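Local coordinates for protein monalysin (Pseudomonas entomophila, PDB 4MKO) that acts as a secreted aerolysin-like, beta-barrel pore-forming toxin that lyses host cells and damages the intestine of Drosophila, at residues 40-45 with 94-99; 149-154 with 176-181. One frame throughout, in Å; residues are numbered along the deposited sequence. Where two conformers were deposited one is given.

Interaction 1. Residues 40-45 with 94-99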
ATOM      1  N   ASP A  40       0.398   9.338  16.055  1.00  9.51           N
ATOM      2  CA  ASP A  40       1.324  10.248  15.411  1.00  9.25           C
ATOM      3  C   ASP A  40       1.927   9.771  14.102  1.00 12.48           C
ATOM      4  O   ASP A  40       2.321   8.609  13.970  1.00  9.85           O
ATOM      5  CB  ASP A  40       2.488  10.597  16.350  1.00 10.67           C
ATOM      6  CG  ASP A  40       2.151  11.514  17.510  1.00 21.74           C
ATOM      7  OD1 ASP A  40       1.111  12.219  17.434  1.00 18.04           O
ATOM      8  OD2 ASP A  40       2.947  11.556  18.482  1.00 27.80           O
ATOM      9  N   ILE A  41       2.068  10.721  13.155  1.00  9.25           N
ATOM     10  CA  ILE A  41       2.823  10.588  11.924  1.00  8.05           C
ATOM     11  C   ILE A  41       3.540  11.922  11.782  1.00 13.09           C
ATOM     12  O   ILE A  41       2.920  12.982  11.966  1.00 10.50           O
ATOM     13  CB  ILE A  41       2.008  10.203  10.660  1.00 10.12           C
ATOM     14  CG1 ILE A  41       1.315   8.816  10.837  1.00 10.38           C
ATOM     15  CG2 ILE A  41       2.911  10.213   9.417  1.00  9.51           C
ATOM     16  CD1 ILE A  41       0.744   8.151   9.506  1.00 12.79           C
ATOM     17  N   TYR A  42       4.849  11.864  11.528  1.00 11.15           N
ATOM     18  CA  TYR A  42       5.677  13.040  11.361  1.00 11.96           C
ATOM     19  C   TYR A  42       5.625  13.471   9.900  1.00 12.70           C
ATOM     20  O   TYR A  42       6.031  12.727   9.020  1.00 11.05           O
ATOM     21  CB  TYR A  42       7.129  12.757  11.803  1.00 14.37           C
ATOM     22  CG  TYR A  42       7.998  14.001  11.849  1.00 17.99           C
ATOM     23  CD1 TYR A  42       8.592  14.506  10.693  1.00 20.05           C
ATOM     24  CD2 TYR A  42       8.254  14.652  13.053  1.00 19.07           C
ATOM     25  CE1 TYR A  42       9.389  15.651  10.730  1.00 22.08           C
ATOM     26  CE2 TYR A  42       9.061  15.788  13.103  1.00 20.20           C
ATOM     27  CZ  TYR A  42       9.612  16.293  11.936  1.00 25.95           C
ATOM     28  OH  TYR A  42      10.406  17.409  11.975  1.00 30.22           O
ATOM     29  N   ILE A  43       5.151  14.699   9.654  1.00 10.82           N
ATOM     30  CA  ILE A  43       5.064  15.262   8.309  1.00  9.63           C
ATOM     31  C   ILE A  43       5.577  16.698   8.393  1.00 13.31           C
ATOM     32  O   ILE A  43       5.008  17.504   9.132  1.00 11.31           O
ATOM     33  CB  ILE A  43       3.613  15.249   7.717  1.00 11.77           C
ATOM     34  CG1 ILE A  43       2.953  13.850   7.781  1.00 11.81           C
ATOM     35  CG2 ILE A  43       3.620  15.773   6.257  1.00 11.78           C
ATOM     36  CD1 ILE A  43       1.420  13.865   7.575  1.00 10.70           C
ATOM     37  N   GLY A  44       6.596  16.984   7.604  1.00 13.68           N
ATOM     38  CA  GLY A  44       7.173  18.318   7.470  1.00 15.25           C
ATOM     39  C   GLY A  44       8.082  18.717   8.607  1.00 20.11           C
ATOM     40  O   GLY A  44       9.289  18.467   8.555  1.00 20.87           O
ATOM     41  N   LYS A  45       7.507  19.344   9.633  1.00 17.69           N
ATOM     42  CA  LYS A  45       8.275  19.844  10.776  1.00 17.85           C
ATOM     43  C   LYS A  45       7.827  19.288  12.127  1.00 20.86           C
ATOM     44  O   LYS A  45       8.449  19.630  13.134  1.00 21.98           O
ATOM     45  CB  LYS A  45       8.246  21.396  10.790  1.00 19.88           C
ATOM     46  CG  LYS A  45       8.956  22.048   9.607  1.00 32.45           C
ATOM     47  CD  LYS A  45       8.950  23.571   9.706  1.00 43.04           C
ATOM     48  CE  LYS A  45       8.193  24.210   8.569  1.00 54.75           C
ATOM     49  NZ  LYS A  45       8.197  25.692   8.666  1.00 65.00           N
ATOM     50  N   LYS A  94       9.741  15.958   4.786  1.00 17.09           N
ATOM     51  CA  LYS A  94      10.318  14.985   5.710  1.00 16.73           C
ATOM     52  C   LYS A  94       9.112  14.154   6.214  1.00 18.29           C
ATOM     53  O   LYS A  94       8.056  14.717   6.509  1.00 16.39           O
ATOM     54  CB  LYS A  94      11.031  15.718   6.867  1.00 19.71           C
ATOM     55  CG  LYS A  94      11.858  14.827   7.774  1.00 40.11           C
ATOM     56  CD  LYS A  94      12.569  15.663   8.834  1.00 50.73           C
ATOM     57  CE  LYS A  94      13.099  14.830   9.976  1.00 60.13           C
ATOM     58  NZ  LYS A  94      13.728  15.675  11.027  1.00 69.34           N
ATOM     59  N   TYR A  95       9.240  12.819   6.209  1.00 13.84           N
ATOM     60  CA  TYR A  95       8.128  11.939   6.569  1.00 13.20           C
ATOM     61  C   TYR A  95       8.631  10.710   7.313  1.00 16.76           C
ATOM     62  O   TYR A  95       9.557  10.046   6.836  1.00 17.16           O
ATOM     63  CB  TYR A  95       7.394  11.475   5.284  1.00 12.85           C
ATOM     64  CG  TYR A  95       6.129  10.674   5.536  1.00 12.63           C
ATOM     65  CD1 TYR A  95       4.912  11.309   5.781  1.00 13.36           C
ATOM     66  CD2 TYR A  95       6.141   9.279   5.495  1.00 12.40           C
ATOM     67  CE1 TYR A  95       3.748  10.578   6.022  1.00 13.03           C
ATOM     68  CE2 TYR A  95       4.983   8.537   5.735  1.00 12.23           C
ATOM     69  CZ  TYR A  95       3.788   9.189   6.006  1.00 15.14           C
ATOM     70  OH  TYR A  95       2.643   8.452   6.245  1.00 10.58           O
ATOM     71  N   SER A  96       7.990  10.392   8.449  1.00 13.15           N
ATOM     72  CA  SER A  96       8.328   9.198   9.233  0.76 12.61           C
ATOM     73  C   SER A  96       7.200   8.792  10.151  1.00 16.25           C
ATOM     74  O   SER A  96       6.401   9.632  10.576  1.00 17.28           O
ATOM     75  CB  SER A  96       9.628   9.391  10.018  0.76 14.27           C
ATOM     76  OG  SER A  96       9.469  10.374  11.024  0.76 14.47           O
ATOM     77  N   VAL A  97       7.131   7.490  10.455  1.00 11.85           N
ATOM     78  CA  VAL A  97       6.132   6.947  11.366  1.00 12.02           C
ATOM     79  C   VAL A  97       6.796   5.918  12.276  1.00 14.84           C
ATOM     80  O   VAL A  97       7.647   5.146  11.817  1.00 14.05           O
ATOM     81  CB  VAL A  97       4.834   6.418  10.682  1.00 17.36           C
ATOM     82  CG1 VAL A  97       5.105   5.219   9.789  1.00 16.25           C
ATOM     83  CG2 VAL A  97       3.747   6.107  11.709  1.00 17.70           C
ATOM     84  N   GLY A  98       6.381   5.923  13.543  1.00 12.55           N
ATOM     85  CA  GLY A  98       6.858   4.984  14.547  1.00 11.96           C
ATOM     86  C   GLY A  98       6.354   3.587  14.257  1.00 14.87           C
ATOM     87  O   GLY A  98       5.279   3.415  13.673  1.00 11.45           O
ATOM     88  N   ALA A  99       7.110   2.575  14.708  1.00 11.89           N
ATOM     89  CA  ALA A  99       6.785   1.165  14.517  1.00 11.12           C
ATOM     90  C   ALA A  99       5.406   0.751  15.013  1.00 12.53           C
ATOM     91  O   ALA A  99       4.856  -0.220  14.466  1.00 12.72           O
ATOM     92  CB  ALA A  99       7.841   0.298  15.194  1.00 12.04           C
TER
HETATM   93  O   HOH W   1       4.677   7.737  14.869  1.00 15.07           O
HETATM   94  O   HOH W   2       9.870  18.812   5.384  1.00 27.40           O
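A short antiparallel beta pairing joins the end of strand 29-43 to strand 95-96 in the aerolysin-like fold of monalysin. Tyr42 and Ser96 form the hydrogen-bonded pair: Tyr42 N donates a hydrogen bond to Ser96 O at 2.9 Å, nearly along the C=O axis, and Ser96 N returns a bond to a lone pair of Tyr42 O. Ile43 and Tyr95 follow as the non-hydrogen-bonded pair, after which Gly44 N, where the chain leaves the strand with positive phi, still binds Lys94 O. Tyr95 CB starts from the face shared with Ile43, and CG lies anti to the backbone N (chi1 -174°), which lays the ring alongside Ile43 and obliquely across Ile41. CB and CG pass near Tyr42 O, CD1 meets Ile43 CG1 at 3.8 Å, CE1 and CZ pack on Ile41 CG2, CE1 at 3.5 Å, and OH passes Ile41 CD1 and is probably hydrogen-bonded to Tyr178 OH. Phe87 meets this ring edge-to-face. On the face of Tyr42 and Ser96, the extended Lys94 chain crosses the tyrosine obliquely, its CD 3.7 Å from Tyr42 CE1. Beyond the paired residues, a water donates to Asp40 O at 2.7 Å and accepts from Gly98 N at 2.8 Å.

Interaction 2. Residues 149-154 with 176-181; sequences HNATSA and LYYLSA
Two neighbouring strands of the large mixed sheet, 136-151 and 173-191, run antiparallel here, and the first ends in a type II beta turn from Ala151 to Ala154. His149 with Tyr178 and Ala151 with Leu176 are hydrogen-bonded pairs; Asn150 with Tyr177 is the non-hydrogen-bonded pair between them. His149 N reaches Tyr178 O at 2.9 Å, almost along the C=O axis. Ala151 O takes two donors, Leu176 N from above the carbonyl plane and Ala154 N within the turn, so one oxygen ties the strand pairing to the turn.

On the face of His149 and Tyr178, Tyr178 holds CG in the crowded position between backbone N and carbonyl carbon (chi1 69°), turning its ring under His149 CB, so that the phenol OH lies over one face of the imidazole, offset toward the rim. His149 CB sits over the tyrosine face, 3.7 Å from the ring centroid, in a CH-pi contact. The rings are nearly parallel, at 13°, but so offset that they barely overlap. The imidazole is gripped at both nitrogens: NE2 hydrogen-bonds Ser180 OG at 2.7 Å, and ND1 bonds Thr52 OG1, which should fix the rotation of the ring. Ala154 CB packs on Leu176 CB at 3.9 Å.

On the opposite face of the sheet, Asn150 lies over one face of the Tyr177 ring, its CB 4.0 Å from the centroid and its amide stacked at 24° to the ring plane. Asn150 ND2 bonds Asp175 OD2, and the other carboxylate oxygen, OD1, accepts a bond from Ser153 N.

Every touching residue is buried. Strand 46-67 pairs with strand 136-151 through Asn150 and Tyr51, strand 165-170 pairs with strand 173-191 through Tyr177 and Lys166, and helix 201-211 packs on Leu179.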
ATOM      1  N   HIS A 149      -4.742   8.135   4.946  1.00  3.86           N
ATOM      2  CA  HIS A 149      -4.461   8.826   6.179  1.00  3.97           C
ATOM      3  C   HIS A 149      -5.165  10.170   6.220  1.00  8.61           C
ATOM      4  O   HIS A 149      -5.281  10.838   5.190  1.00  7.15           O
ATOM      5  CB  HIS A 149      -2.946   9.128   6.245  1.00  4.49           C
ATOM      6  CG  HIS A 149      -2.037   7.951   6.073  1.00  6.66           C
ATOM      7  ND1 HIS A 149      -1.635   7.189   7.153  1.00  8.01           N
ATOM      8  CD2 HIS A 149      -1.503   7.429   4.948  1.00  7.14           C
ATOM      9  CE1 HIS A 149      -0.842   6.253   6.656  1.00  7.68           C
ATOM     10  NE2 HIS A 149      -0.739   6.353   5.337  1.00  7.80           N
ATOM     11  N   ASN A 150      -5.574  10.583   7.417  1.00  5.52           N
ATOM     12  CA  ASN A 150      -6.057  11.926   7.689  1.00  4.69           C
ATOM     13  C   ASN A 150      -5.157  12.447   8.805  1.00  7.86           C
ATOM     14  O   ASN A 150      -5.352  12.071   9.965  1.00  8.64           O
ATOM     15  CB  ASN A 150      -7.537  12.012   8.112  1.00  5.90           C
ATOM     16  CG  ASN A 150      -7.872  13.422   8.621  1.00  7.32           C
ATOM     17  OD1 ASN A 150      -7.027  14.333   8.592  1.00  8.39           O
ATOM     18  ND2 ASN A 150      -9.077  13.645   9.109  1.00  6.60           N
ATOM     19  N   ALA A 151      -4.151  13.241   8.444  1.00  5.71           N
ATOM     20  CA  ALA A 151      -3.234  13.880   9.394  1.00  5.85           C
ATOM     21  C   ALA A 151      -3.952  15.158   9.804  1.00  9.73           C
ATOM     22  O   ALA A 151      -3.998  16.138   9.042  1.00  8.02           O
ATOM     23  CB  ALA A 151      -1.890  14.172   8.726  1.00  6.58           C
ATOM     24  N   THR A 152      -4.619  15.092  10.966  1.00  7.62           N
ATOM     25  CA  THR A 152      -5.453  16.198  11.465  1.00  7.75           C
ATOM     26  C   THR A 152      -4.604  17.465  11.699  1.00 11.13           C
ATOM     27  O   THR A 152      -3.448  17.388  12.134  1.00  9.99           O
ATOM     28  CB  THR A 152      -6.325  15.773  12.667  1.00 11.41           C
ATOM     29  OG1 THR A 152      -5.529  15.645  13.845  1.00 11.58           O
ATOM     30  CG2 THR A 152      -7.120  14.484  12.403  1.00  8.97           C
ATOM     31  N   SER A 153      -5.159  18.623  11.292  1.00  9.43           N
ATOM     32  CA  SER A 153      -4.519  19.954  11.392  1.00  8.44           C
ATOM     33  C   SER A 153      -3.282  20.154  10.487  1.00 12.51           C
ATOM     34  O   SER A 153      -2.783  21.272  10.423  1.00 12.61           O
ATOM     35  CB  SER A 153      -4.161  20.309  12.840  1.00  9.15           C
ATOM     36  OG  SER A 153      -5.275  20.152  13.697  1.00 13.44           O
ATOM     37  N   ALA A 154      -2.816  19.119   9.742  1.00  7.43           N
ATOM     38  CA  ALA A 154      -1.587  19.221   8.942  1.00  6.81           C
ATOM     39  C   ALA A 154      -1.707  19.970   7.613  1.00  9.00           C
ATOM     40  O   ALA A 154      -0.697  20.241   6.975  1.00  9.54           O
ATOM     41  CB  ALA A 154      -1.026  17.819   8.695  1.00  7.43           C
ATOM     42  N   LEU A 176      -5.286  16.943   6.478  1.00  6.23           N
ATOM     43  CA  LEU A 176      -4.547  16.540   5.285  1.00  5.73           C
ATOM     44  C   LEU A 176      -4.786  15.056   4.989  1.00  9.52           C
ATOM     45  O   LEU A 176      -4.459  14.196   5.810  1.00  8.50           O
ATOM     46  CB  LEU A 176      -3.042  16.833   5.450  1.00  5.96           C
ATOM     47  CG  LEU A 176      -2.150  16.523   4.242  1.00  9.44           C
ATOM     48  CD1 LEU A 176      -2.479  17.421   3.035  1.00  9.49           C
ATOM     49  CD2 LEU A 176      -0.665  16.679   4.591  1.00 11.94           C
ATOM     50  N   TYR A 177      -5.349  14.768   3.811  1.00  4.94           N
ATOM     51  CA  TYR A 177      -5.652  13.410   3.385  1.00  5.05           C
ATOM     52  C   TYR A 177      -4.658  13.013   2.328  1.00  7.42           C
ATOM     53  O   TYR A 177      -4.449  13.755   1.374  1.00  5.80           O
ATOM     54  CB  TYR A 177      -7.070  13.314   2.790  1.00  5.64           C
ATOM     55  CG  TYR A 177      -8.171  13.403   3.821  1.00  6.03           C
ATOM     56  CD1 TYR A 177      -8.543  14.628   4.369  1.00  6.54           C
ATOM     57  CD2 TYR A 177      -8.851  12.262   4.241  1.00  6.33           C
ATOM     58  CE1 TYR A 177      -9.546  14.711   5.337  1.00  5.83           C
ATOM     59  CE2 TYR A 177      -9.875  12.336   5.186  1.00  7.18           C
ATOM     60  CZ  TYR A 177     -10.215  13.565   5.732  1.00 10.82           C
ATOM     61  OH  TYR A 177     -11.238  13.646   6.636  1.00 10.55           O
ATOM     62  N   TYR A 178      -4.040  11.847   2.493  1.00  4.85           N
ATOM     63  CA  TYR A 178      -3.067  11.356   1.524  1.00  4.68           C
ATOM     64  C   TYR A 178      -2.971   9.828   1.641  1.00  7.63           C
ATOM     65  O   TYR A 178      -3.508   9.247   2.597  1.00  7.17           O
ATOM     66  CB  TYR A 178      -1.672  12.026   1.751  1.00  5.07           C
ATOM     67  CG  TYR A 178      -1.029  11.575   3.046  1.00  5.74           C
ATOM     68  CD1 TYR A 178      -1.395  12.145   4.267  1.00  6.72           C
ATOM     69  CD2 TYR A 178      -0.122  10.513   3.065  1.00  6.70           C
ATOM     70  CE1 TYR A 178      -0.833  11.710   5.467  1.00  5.01           C
ATOM     71  CE2 TYR A 178       0.420  10.047   4.264  1.00  7.59           C
ATOM     72  CZ  TYR A 178       0.076  10.662   5.460  1.00  9.33           C
ATOM     73  OH  TYR A 178       0.565  10.170   6.650  1.00  8.39           O
ATOM     74  N   LEU A 179      -2.283   9.184   0.683  1.00  4.94           N
ATOM     75  CA  LEU A 179      -2.048   7.745   0.763  1.00  4.55           C
ATOM     76  C   LEU A 179      -0.565   7.478   0.956  1.00  7.18           C
ATOM     77  O   LEU A 179       0.265   8.227   0.455  1.00  5.87           O
ATOM     78  CB  LEU A 179      -2.489   7.004  -0.521  1.00  4.51           C
ATOM     79  CG  LEU A 179      -3.906   7.243  -1.061  1.00  6.71           C
ATOM     80  CD1 LEU A 179      -4.145   6.366  -2.311  1.00  6.24           C
ATOM     81  CD2 LEU A 179      -4.973   6.932  -0.006  1.00  6.08           C
ATOM     82  N   SER A 180      -0.238   6.348   1.609  1.00  6.36           N
ATOM     83  CA  SER A 180       1.132   5.869   1.706  1.00  6.70           C
ATOM     84  C   SER A 180       1.136   4.409   1.317  1.00  8.95           C
ATOM     85  O   SER A 180       0.076   3.779   1.251  1.00  7.48           O
ATOM     86  CB  SER A 180       1.709   6.051   3.104  1.00  8.43           C
ATOM     87  OG  SER A 180       1.269   5.055   4.002  1.00 13.52           O
ATOM     88  N   ALA A 181       2.322   3.859   1.103  1.00  8.52           N
ATOM     89  CA  ALA A 181       2.421   2.464   0.685  1.00  7.38           C
ATOM     90  C   ALA A 181       3.692   1.824   1.231  1.00  9.93           C
ATOM     91  O   ALA A 181       4.741   2.464   1.282  1.00  9.06           O
ATOM     92  CB  ALA A 181       2.395   2.378  -0.829  1.00  8.26           C
TER

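Interactions 1 and 2 have centres 11 Å apart and belong to the same mixed sheet, where strand 46-67 pairs with both strand 29-43 and strand 136-151. Tyr95 OH and Tyr178 OH lie 2.7 Å apart in a probable hydrogen bond. Around it, Ile41 CD1 touches His149 ND1 and Tyr178 OH, both at 3.5 Å, while Ile43 CD1 meets Ala151 CB at 3.5 Å. Phe162 contacts both tyrosine rings, stacking on Tyr178. A bound mercury(II) ion lies about 9 Å from the Ser180 side chain, and one about 13 Å from that of Tyr95. Residues 94-99 fall within the inferred pore-forming region, so this packing joins that region to the strands outside it.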